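Long-range contact in glutamyl endopeptidase (Staphylococcus epidermidis, PDB 6PYM), which probably cleaves proteins after glutamate, and also after aspartate, as a secreted serine endopeptidase of the trypsin-like fold: residues Q16-P28 / G36-T48. The protein carries 1 engineered substitution. Residues are numbered along the deposited sequence; the frame is centred on the assembly and turned at random.
Sequences QGHYDAVSFIYIP and GSGVVVGENEILT
Gly36 and Ile25 form a hydrogen-bonded antiparallel pair: Gly36 N donates to Ile25 O, and Gly36 O, 2.9 Å from Ile25 N, accepts in return. Ser37 then faces Phe24 as a non-hydrogen-bonded pair, and its CA, 3.2 Å from Ser23 O, makes a CA-H...O contact. Its hydroxyl bonds outside the pair, to Gly167 and Tyr134. Ser37 O takes Thr48 OG1 at 2.8 Å nearly along the C=O axis (C=O...donor angle 167°), tying strand 34-42 to strand 45-48 by a side chain.

Gly38 exchanges two backbone bonds with Ser23. Gly38 has no side chain, and the Ile25 side chain lies on this part of the strand: with CG1 anti to the carbonyl carbon (chi1 -60°) and an extended chi2, CD1 comes to 3.3 Å from Ser37 O. Val39 sets CG2 3.9 Å from Ala21 CB. Val40 N donates to Ala21 O, 2.9 Å away and nearly straight at 166°, while Ser23 OG reaches the same oxygen from the opposite face of its plane, so two donors grip one buried carbonyl. Val40 CG2 also packs 3.5 Å from Ser23 OG.

Beyond the classic bulge of Val41 and Gly42 opposite Glu45, the chain returns: Ile46 CD1 meets Ile25 CD1 at 3.7 Å, and Thr48 approaches that methyl tip to tip.

Gly36 and Thr48 lie near the predicted charge-relay positions Ala169, an engineered residue, and His51. Strands 22-27, 34-42 and 45-48 are neighbours, in that order, in the closed six-stranded antiparallel barrel of a trypsin-like protease. Strand 64-67 flanks 22-27 and packs on Ser23 and Ile46, strand 95-99 lies beside 45-48 in the barrel, and helix 108-111 touches Val40 and Ile46.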
loop_
_atom_site.group_PDB
_atom_site.type_symbol
_atom_site.label_atom_id
_atom_site.label_comp_id
_atom_site.label_asym_id
_atom_site.label_seq_id
_atom_site.Cartn_x
_atom_site.Cartn_y
_atom_site.Cartn_z
ATOM N N GLN A 16 5.404 2.081 14.707
ATOM C CA GLN A 16 4.629 1.459 15.768
ATOM C C GLN A 16 3.271 0.978 15.268
ATOM O O GLN A 16 2.675 1.559 14.359
ATOM C CB GLN A 16 4.441 2.425 16.941
ATOM C CG GLN A 16 5.744 2.879 17.583
ATOM C CD GLN A 16 6.514 1.741 18.237
ATOM O OE1 GLN A 16 5.978 0.646 18.471
ATOM N NE2 GLN A 16 7.788 1.989 18.526
ATOM N N GLY A 17 2.788 -0.101 15.871
ATOM C CA GLY A 17 1.470 -0.619 15.533
ATOM C C GLY A 17 1.392 -1.062 14.087
ATOM O O GLY A 17 2.356 -1.580 13.520
ATOM N N HIS A 18 0.231 -0.843 13.470
ATOM C CA HIS A 18 0.036 -1.287 12.095
ATOM C C HIS A 18 0.695 -0.374 11.067
ATOM O O HIS A 18 0.691 -0.706 9.873
ATOM C CB HIS A 18 -1.455 -1.493 11.790
ATOM C CG HIS A 18 -2.234 -0.228 11.578
ATOM N ND1 HIS A 18 -2.615 0.610 12.607
ATOM C CD2 HIS A 18 -2.744 0.311 10.448
ATOM C CE1 HIS A 18 -3.312 1.619 12.115
ATOM N NE2 HIS A 18 -3.413 1.456 10.807
ATOM N N TYR A 19 1.274 0.749 11.491
ATOM C CA TYR A 19 1.863 1.694 10.555
ATOM C C TYR A 19 3.216 1.252 10.030
ATOM O O TYR A 19 3.627 1.720 8.960
ATOM C CB TYR A 19 1.996 3.066 11.215
ATOM C CG TYR A 19 0.659 3.615 11.635
ATOM C CD1 TYR A 19 -0.262 4.039 10.685
ATOM C CD2 TYR A 19 0.299 3.682 12.973
ATOM C CE1 TYR A 19 -1.493 4.532 11.050
ATOM C CE2 TYR A 19 -0.937 4.172 13.356
ATOM C CZ TYR A 19 -1.834 4.590 12.389
ATOM O OH TYR A 19 -3.070 5.073 12.782
ATOM N N ASP A 20 3.908 0.350 10.734
ATOM C CA ASP A 20 5.276 0.029 10.345
ATOM C C ASP A 20 5.354 -0.531 8.930
ATOM O O ASP A 20 6.322 -0.267 8.209
ATOM C CB ASP A 20 5.973 -0.890 11.359
ATOM C CG ASP A 20 5.275 -2.239 11.556
ATOM O OD1 ASP A 20 4.110 -2.428 11.139
ATOM O OD2 ASP A 20 5.914 -3.128 12.185
ATOM N N ALA A 21 4.350 -1.303 8.515
ATOM C CA ALA A 21 4.367 -1.936 7.204
ATOM C C ALA A 21 4.048 -0.965 6.075
ATOM O O ALA A 21 4.309 -1.284 4.908
ATOM C CB ALA A 21 3.387 -3.110 7.178
ATOM N N VAL A 22 3.454 0.183 6.388
ATOM C CA VAL A 22 3.169 1.190 5.372
ATOM C C VAL A 22 4.486 1.730 4.827
ATOM O O VAL A 22 5.386 2.094 5.600
ATOM C CB VAL A 22 2.292 2.303 5.968
ATOM C CG1 VAL A 22 1.983 3.365 4.923
ATOM C CG2 VAL A 22 1.004 1.720 6.548
ATOM N N SER A 23 4.614 1.786 3.493
ATOM C CA SER A 23 5.906 2.018 2.868
ATOM C C SER A 23 5.848 3.103 1.802
ATOM O O SER A 23 4.871 3.215 1.055
ATOM C CB SER A 23 6.443 0.737 2.238
ATOM O OG SER A 23 6.555 -0.303 3.200
ATOM N N PHE A 24 6.929 3.872 1.726
ATOM C CA PHE A 24 7.123 4.930 0.744
ATOM C C PHE A 24 7.960 4.398 -0.412
ATOM O O PHE A 24 8.968 3.716 -0.188
ATOM C CB PHE A 24 7.838 6.095 1.434
ATOM C CG PHE A 24 8.362 7.156 0.506
ATOM C CD1 PHE A 24 7.501 8.037 -0.130
ATOM C CD2 PHE A 24 9.732 7.297 0.300
ATOM C CE1 PHE A 24 7.998 9.023 -0.973
ATOM C CE2 PHE A 24 10.229 8.280 -0.536
ATOM C CZ PHE A 24 9.362 9.139 -1.167
ATOM N N ILE A 25 7.536 4.686 -1.642
ATOM C CA ILE A 25 8.204 4.190 -2.838
ATOM C C ILE A 25 8.743 5.373 -3.630
ATOM O O ILE A 25 8.013 6.339 -3.886
ATOM C CB ILE A 25 7.243 3.357 -3.701
ATOM C CG1 ILE A 25 6.730 2.158 -2.904
ATOM C CG2 ILE A 25 7.939 2.889 -4.972
ATOM C CD1 ILE A 25 5.840 1.215 -3.707
ATOM N N TYR A 26 10.011 5.287 -4.034
ATOM C CA TYR A 26 10.682 6.352 -4.768
ATOM C C TYR A 26 11.305 5.746 -6.016
ATOM O O TYR A 26 12.049 4.766 -5.926
ATOM C CB TYR A 26 11.764 6.982 -3.888
ATOM C CG TYR A 26 12.449 8.197 -4.484
ATOM C CD1 TYR A 26 13.582 8.062 -5.286
ATOM C CD2 TYR A 26 11.983 9.480 -4.219
ATOM C CE1 TYR A 26 14.222 9.182 -5.820
ATOM C CE2 TYR A 26 12.614 10.602 -4.752
ATOM C CZ TYR A 26 13.733 10.445 -5.540
ATOM O OH TYR A 26 14.351 11.566 -6.055
ATOM N N ILE A 27 10.977 6.307 -7.178
ATOM C CA ILE A 27 11.490 5.817 -8.458
ATOM C C ILE A 27 12.035 7.001 -9.248
ATOM O O ILE A 27 11.261 7.869 -9.671
ATOM C CB ILE A 27 10.409 5.089 -9.277
ATOM C CG1 ILE A 27 9.789 3.935 -8.483
ATOM C CG2 ILE A 27 11.002 4.565 -10.583
ATOM C CD1 ILE A 27 8.609 3.269 -9.180
ATOM N N PRO A 28 13.353 7.084 -9.469
ATOM C CA PRO A 28 13.870 8.182 -10.295
ATOM C C PRO A 28 13.500 8.002 -11.764
ATOM O O PRO A 28 13.306 6.882 -12.217
ATOM C CB PRO A 28 15.383 8.081 -10.110
ATOM C CG PRO A 28 15.633 6.673 -9.715
ATOM C CD PRO A 28 14.420 6.215 -8.950
ATOM N N GLY A 36 5.292 6.765 -4.716
ATOM C CA GLY A 36 4.055 6.087 -4.416
ATOM C C GLY A 36 4.097 5.499 -3.029
ATOM O O GLY A 36 4.918 5.900 -2.192
ATOM N N SER A 37 3.208 4.544 -2.791
ATOM C CA SER A 37 3.023 3.911 -1.500
ATOM C C SER A 37 2.937 2.402 -1.690
ATOM O O SER A 37 2.762 1.895 -2.801
ATOM C CB SER A 37 1.733 4.419 -0.847
ATOM O OG SER A 37 1.734 5.838 -0.727
ATOM N N GLY A 38 3.017 1.683 -0.583
ATOM C CA GLY A 38 2.845 0.248 -0.614
ATOM C C GLY A 38 2.749 -0.282 0.794
ATOM O O GLY A 38 2.745 0.483 1.760
ATOM N N VAL A 39 2.715 -1.609 0.918
ATOM C CA VAL A 39 2.585 -2.221 2.239
ATOM C C VAL A 39 3.374 -3.524 2.280
ATOM O O VAL A 39 3.239 -4.375 1.391
ATOM C CB VAL A 39 1.102 -2.397 2.641
ATOM C CG1 VAL A 39 0.334 -3.278 1.649
ATOM C CG2 VAL A 39 0.983 -2.929 4.065
ATOM N N VAL A 40 4.199 -3.680 3.316
ATOM C CA VAL A 40 4.944 -4.921 3.504
ATOM C C VAL A 40 3.988 -6.030 3.911
ATOM O O VAL A 40 3.218 -5.872 4.865
ATOM C CB VAL A 40 6.027 -4.746 4.581
ATOM C CG1 VAL A 40 6.752 -6.072 4.818
ATOM C CG2 VAL A 40 7.005 -3.648 4.193
ATOM N N VAL A 41 4.060 -7.175 3.220
ATOM C CA VAL A 41 3.146 -8.292 3.472
ATOM C C VAL A 41 3.840 -9.642 3.617
ATOM O O VAL A 41 3.181 -10.638 3.929
ATOM C CB VAL A 41 2.027 -8.392 2.416
ATOM C CG1 VAL A 41 1.185 -7.136 2.380
ATOM C CG2 VAL A 41 2.600 -8.690 1.037
ATOM N N GLY A 42 5.147 -9.702 3.383
ATOM C CA GLY A 42 5.874 -10.951 3.506
ATOM C C GLY A 42 7.348 -10.682 3.712
ATOM O O GLY A 42 7.805 -9.536 3.690
ATOM N N GLU A 43 8.093 -11.777 3.892
ATOM C CA GLU A 43 9.510 -11.693 4.236
ATOM C C GLU A 43 10.279 -10.760 3.309
ATOM O O GLU A 43 11.152 -10.007 3.757
ATOM C CB GLU A 43 10.121 -13.094 4.202
ATOM C CG GLU A 43 11.583 -13.120 4.604
ATOM C CD GLU A 43 11.775 -13.137 6.106
ATOM O OE1 GLU A 43 10.784 -12.959 6.847
ATOM O OE2 GLU A 43 12.924 -13.337 6.551
ATOM N N ASN A 44 9.991 -10.817 2.006
ATOM C CA ASN A 44 10.691 -10.001 1.018
ATOM C C ASN A 44 9.733 -9.244 0.107
ATOM O O ASN A 44 10.111 -8.901 -1.016
ATOM C CB ASN A 44 11.629 -10.854 0.155
ATOM C CG ASN A 44 12.691 -11.553 0.973
ATOM O OD1 ASN A 44 13.591 -10.909 1.509
ATOM N ND2 ASN A 44 12.590 -12.878 1.078
ATOM N N GLU A 45 8.500 -8.991 0.541
ATOM C CA GLU A 45 7.470 -8.592 -0.410
ATOM C C GLU A 45 6.624 -7.438 0.093
ATOM O O GLU A 45 6.212 -7.409 1.260
ATOM C CB GLU A 45 6.523 -9.755 -0.727
ATOM C CG GLU A 45 7.144 -10.862 -1.570
ATOM C CD GLU A 45 7.941 -11.881 -0.767
ATOM O OE1 GLU A 45 7.770 -11.976 0.467
ATOM O OE2 GLU A 45 8.731 -12.607 -1.412
ATOM N N ILE A 46 6.324 -6.522 -0.827
ATOM C CA ILE A 46 5.308 -5.499 -0.626
ATOM C C ILE A 46 4.237 -5.670 -1.693
ATOM O O ILE A 46 4.466 -6.260 -2.753
ATOM C CB ILE A 46 5.863 -4.053 -0.646
ATOM C CG1 ILE A 46 6.299 -3.638 -2.053
ATOM C CG2 ILE A 46 7.011 -3.897 0.340
ATOM C CD1 ILE A 46 6.463 -2.131 -2.219
ATOM N N LEU A 47 3.056 -5.133 -1.401
ATOM C CA LEU A 47 2.032 -4.890 -2.408
ATOM C C LEU A 47 2.019 -3.411 -2.768
ATOM O O LEU A 47 2.200 -2.541 -1.907
ATOM C CB LEU A 47 0.640 -5.274 -1.912
ATOM C CG LEU A 47 0.523 -6.714 -1.408
ATOM C CD1 LEU A 47 -0.902 -7.003 -0.963
ATOM C CD2 LEU A 47 1.015 -7.720 -2.442
ATOM N N THR A 48 1.780 -3.141 -4.046
ATOM C CA THR A 48 1.583 -1.800 -4.570
ATOM C C THR A 48 0.783 -1.932 -5.870
ATOM O O THR A 48 0.172 -2.976 -6.128
ATOM C CB THR A 48 2.936 -1.077 -4.702
ATOM O OG1 THR A 48 2.721 0.279 -5.098
ATOM C CG2 THR A 48 3.829 -1.767 -5.721
#